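Local coordinates for hypothetical protein AQ_1575 (Aquifex aeolicus, PDB 1LFP) that is of uncertain function but belongs to the TACO1 family and probably binds DNA as a cytoplasmic regulator of transcription, at residues G138-P143 with E195-T200. Sequence-based numbering, arbitrary orientation.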
ATOM      1  N   GLY A 138      -8.796  -3.263  -5.838  1.00 15.90           N
ATOM      2  CA  GLY A 138      -8.433  -4.107  -4.710  1.00 16.11           C
ATOM      3  C   GLY A 138      -7.058  -4.639  -5.080  1.00 16.87           C
ATOM      4  O   GLY A 138      -6.789  -4.868  -6.240  1.00 16.63           O
ATOM      5  N   TYR A 139      -6.213  -4.875  -4.083  1.00 17.00           N
ATOM      6  CA  TYR A 139      -4.866  -5.345  -4.307  1.00 17.66           C
ATOM      7  C   TYR A 139      -4.563  -6.466  -3.326  1.00 19.51           C
ATOM      8  O   TYR A 139      -4.720  -6.298  -2.127  1.00 18.96           O
ATOM      9  CB  TYR A 139      -3.938  -4.148  -4.072  1.00 20.65           C
ATOM     10  CG  TYR A 139      -2.480  -4.425  -4.137  1.00 19.26           C
ATOM     11  CD1 TYR A 139      -1.743  -4.660  -2.980  1.00 25.08           C
ATOM     12  CD2 TYR A 139      -1.806  -4.354  -5.360  1.00 25.30           C
ATOM     13  CE1 TYR A 139      -0.355  -4.801  -3.036  1.00 24.28           C
ATOM     14  CE2 TYR A 139      -0.430  -4.501  -5.432  1.00 26.24           C
ATOM     15  CZ  TYR A 139       0.292  -4.726  -4.270  1.00 28.61           C
ATOM     16  OH  TYR A 139       1.662  -4.901  -4.345  1.00 29.68           O
ATOM     17  N   ILE A 140      -4.120  -7.601  -3.859  1.00 23.32           N
ATOM     18  CA  ILE A 140      -3.802  -8.775  -3.058  1.00 22.93           C
ATOM     19  C   ILE A 140      -2.398  -9.240  -3.332  1.00 23.79           C
ATOM     20  O   ILE A 140      -2.004  -9.351  -4.498  1.00 23.62           O
ATOM     21  CB  ILE A 140      -4.789  -9.925  -3.387  1.00 19.37           C
ATOM     22  CG1 ILE A 140      -6.194  -9.517  -2.908  1.00 19.42           C
ATOM     23  CG2 ILE A 140      -4.302 -11.245  -2.721  1.00 21.39           C
ATOM     24  CD1 ILE A 140      -7.362 -10.401  -3.450  1.00 18.24           C
ATOM     25  N   GLU A 141      -1.638  -9.512  -2.271  1.00 23.34           N
ATOM     26  CA  GLU A 141      -0.268  -9.987  -2.418  1.00 25.57           C
ATOM     27  C   GLU A 141      -0.217 -11.424  -1.941  1.00 24.88           C
ATOM     28  O   GLU A 141      -0.827 -11.752  -0.939  1.00 25.48           O
ATOM     29  CB  GLU A 141       0.713  -9.142  -1.584  1.00 28.75           C
ATOM     30  CG  GLU A 141       1.394  -8.042  -2.401  1.00 30.88           C
ATOM     31  CD  GLU A 141       2.233  -7.081  -1.570  1.00 34.09           C
ATOM     32  OE1 GLU A 141       2.896  -7.535  -0.598  1.00 32.91           O
ATOM     33  OE2 GLU A 141       2.232  -5.866  -1.906  1.00 36.11           O
ATOM     34  N   VAL A 142       0.495 -12.264  -2.681  1.00 25.83           N
ATOM     35  CA  VAL A 142       0.642 -13.685  -2.328  1.00 25.21           C
ATOM     36  C   VAL A 142       2.107 -14.044  -2.475  1.00 24.70           C
ATOM     37  O   VAL A 142       2.749 -13.760  -3.490  1.00 27.45           O
ATOM     38  CB  VAL A 142      -0.242 -14.594  -3.242  1.00 29.30           C
ATOM     39  CG1 VAL A 142      -0.108 -14.178  -4.650  1.00 32.27           C
ATOM     40  CG2 VAL A 142       0.144 -16.069  -3.102  1.00 26.49           C
ATOM     41  N   PRO A 143       2.667 -14.676  -1.450  1.00 26.02           N
ATOM     42  CA  PRO A 143       4.075 -15.082  -1.445  1.00 26.88           C
ATOM     43  C   PRO A 143       4.500 -16.045  -2.564  1.00 27.85           C
ATOM     44  O   PRO A 143       3.981 -17.151  -2.696  1.00 28.99           O
ATOM     45  CB  PRO A 143       4.264 -15.653  -0.032  1.00 24.06           C
ATOM     46  CG  PRO A 143       2.880 -15.994   0.444  1.00 25.68           C
ATOM     47  CD  PRO A 143       2.035 -14.888  -0.141  1.00 24.43           C
ATOM     48  N   GLU A 195      -0.720 -12.426   1.704  1.00 29.58           N
ATOM     49  CA  GLU A 195       0.221 -11.631   2.478  1.00 32.36           C
ATOM     50  C   GLU A 195      -0.398 -10.275   2.782  1.00 32.29           C
ATOM     51  O   GLU A 195      -0.255  -9.762   3.887  1.00 30.80           O
ATOM     52  CB  GLU A 195       1.532 -11.457   1.729  1.00 49.09           C
ATOM     53  CG  GLU A 195       2.574 -10.688   2.504  1.00 55.07           C
ATOM     54  CD  GLU A 195       3.940 -10.740   1.851  1.00 59.00           C
ATOM     55  OE1 GLU A 195       4.536 -11.843   1.808  1.00 61.48           O
ATOM     56  OE2 GLU A 195       4.414  -9.685   1.375  1.00 60.89           O
ATOM     57  N   LYS A 196      -1.087  -9.703   1.800  1.00 30.18           N
ATOM     58  CA  LYS A 196      -1.752  -8.410   1.977  1.00 28.80           C
ATOM     59  C   LYS A 196      -2.971  -8.334   1.091  1.00 24.84           C
ATOM     60  O   LYS A 196      -2.952  -8.884  -0.007  1.00 21.22           O
ATOM     61  CB  LYS A 196      -0.841  -7.240   1.587  1.00 41.68           C
ATOM     62  CG  LYS A 196       0.410  -7.065   2.434  1.00 46.68           C
ATOM     63  CD  LYS A 196       1.083  -5.722   2.104  1.00 52.24           C
ATOM     64  CE  LYS A 196       2.301  -5.469   2.982  1.00 55.25           C
ATOM     65  NZ  LYS A 196       2.870  -4.106   2.778  1.00 58.74           N
ATOM     66  N   ALA A 197      -3.993  -7.631   1.578  1.00 21.44           N
ATOM     67  CA  ALA A 197      -5.254  -7.390   0.874  1.00 22.16           C
ATOM     68  C   ALA A 197      -5.702  -5.972   1.231  1.00 21.57           C
ATOM     69  O   ALA A 197      -6.090  -5.691   2.366  1.00 22.96           O
ATOM     70  CB  ALA A 197      -6.323  -8.410   1.305  1.00 20.03           C
ATOM     71  N   GLN A 198      -5.681  -5.066   0.267  1.00 20.88           N
ATOM     72  CA  GLN A 198      -6.064  -3.698   0.585  1.00 19.52           C
ATOM     73  C   GLN A 198      -6.530  -2.982  -0.674  1.00 17.93           C
ATOM     74  O   GLN A 198      -6.314  -3.442  -1.784  1.00 17.28           O
ATOM     75  CB  GLN A 198      -4.839  -2.945   1.154  1.00 19.32           C
ATOM     76  CG  GLN A 198      -3.623  -2.997   0.210  1.00 26.00           C
ATOM     77  CD  GLN A 198      -2.348  -2.351   0.797  1.00 29.35           C
ATOM     78  OE1 GLN A 198      -2.241  -2.123   1.999  1.00 33.32           O
ATOM     79  NE2 GLN A 198      -1.379  -2.074  -0.069  1.00 27.79           N
ATOM     80  N   ILE A 199      -7.123  -1.810  -0.484  1.00 16.15           N
ATOM     81  CA  ILE A 199      -7.563  -1.007  -1.607  1.00 17.40           C
ATOM     82  C   ILE A 199      -6.379  -0.119  -1.984  1.00 17.88           C
ATOM     83  O   ILE A 199      -5.742   0.489  -1.103  1.00 17.00           O
ATOM     84  CB  ILE A 199      -8.769  -0.113  -1.181  1.00 19.29           C
ATOM     85  CG1 ILE A 199     -10.000  -0.981  -0.953  1.00 21.63           C
ATOM     86  CG2 ILE A 199      -9.001   0.994  -2.218  1.00 21.55           C
ATOM     87  CD1 ILE A 199     -10.521  -1.665  -2.182  1.00 24.97           C
ATOM     88  N   THR A 200      -6.068  -0.058  -3.280  1.00 16.71           N
ATOM     89  CA  THR A 200      -4.973   0.777  -3.750  1.00 16.62           C
ATOM     90  C   THR A 200      -5.409   1.478  -5.044  1.00 14.42           C
ATOM     91  O   THR A 200      -6.581   1.421  -5.434  1.00 16.77           O
ATOM     92  CB  THR A 200      -3.701  -0.057  -4.010  1.00 20.10           C
ATOM     93  OG1 THR A 200      -2.595   0.813  -4.248  1.00 22.37           O
ATOM     94  CG2 THR A 200      -3.872  -0.989  -5.190  1.00 22.00           C
TER
HETATM   95  O   HOH W   1       2.704  -4.059   0.161  1.00 50.10           O
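An antiparallel strand pair ending in a classic beta bulge joins 138-143 to 195-200, with E195 and K196 both set against E141. At the bulge E141 O accepts two backbone donors, E195 N at 2.7 Å and, weakly, K196 N at 3.4 Å. E141 N returns a short bond to K196 O. Further on, Y139 and Q198 form the next hydrogen-bonded pair; Y139 N reaches Q198 O nearly along the C=O axis, though its N-H is bent to 138°. Between these pairs, CA-H groups of I140 and A197 point at the carbonyl oxygens of K196 and Y139.

Strand 196-203 is an outermost strand of a four-stranded antiparallel sheet, and strand 170-175 flanks 134-143 on its other side. Y139, E141, K196 and Q198 share one face. The Y139 CG lies anti to the backbone N (chi1 175°), and the hydroxyl OH donates to E141 OE2 at 2.7 Å, meeting the carboxylate on its anti side. A water also donates to OE2 and accepts from K196 NZ, bridging acid and amine whose charged atoms do not touch. Meanwhile the lysine CD packs 3.7 Å from E141 OE1, which also comes within 3.3 Å of E195 OE2; the two carboxylate planes stand 77° apart, and this closeness might raise the pKa of one acid. The Q198 amide runs beside the tyrosine ring, while T200 CG2 presses on Y139 CB at 3.4 Å. On the reverse face I140 and I199 pack against L180 of helix 180-188, and A197 touches K184.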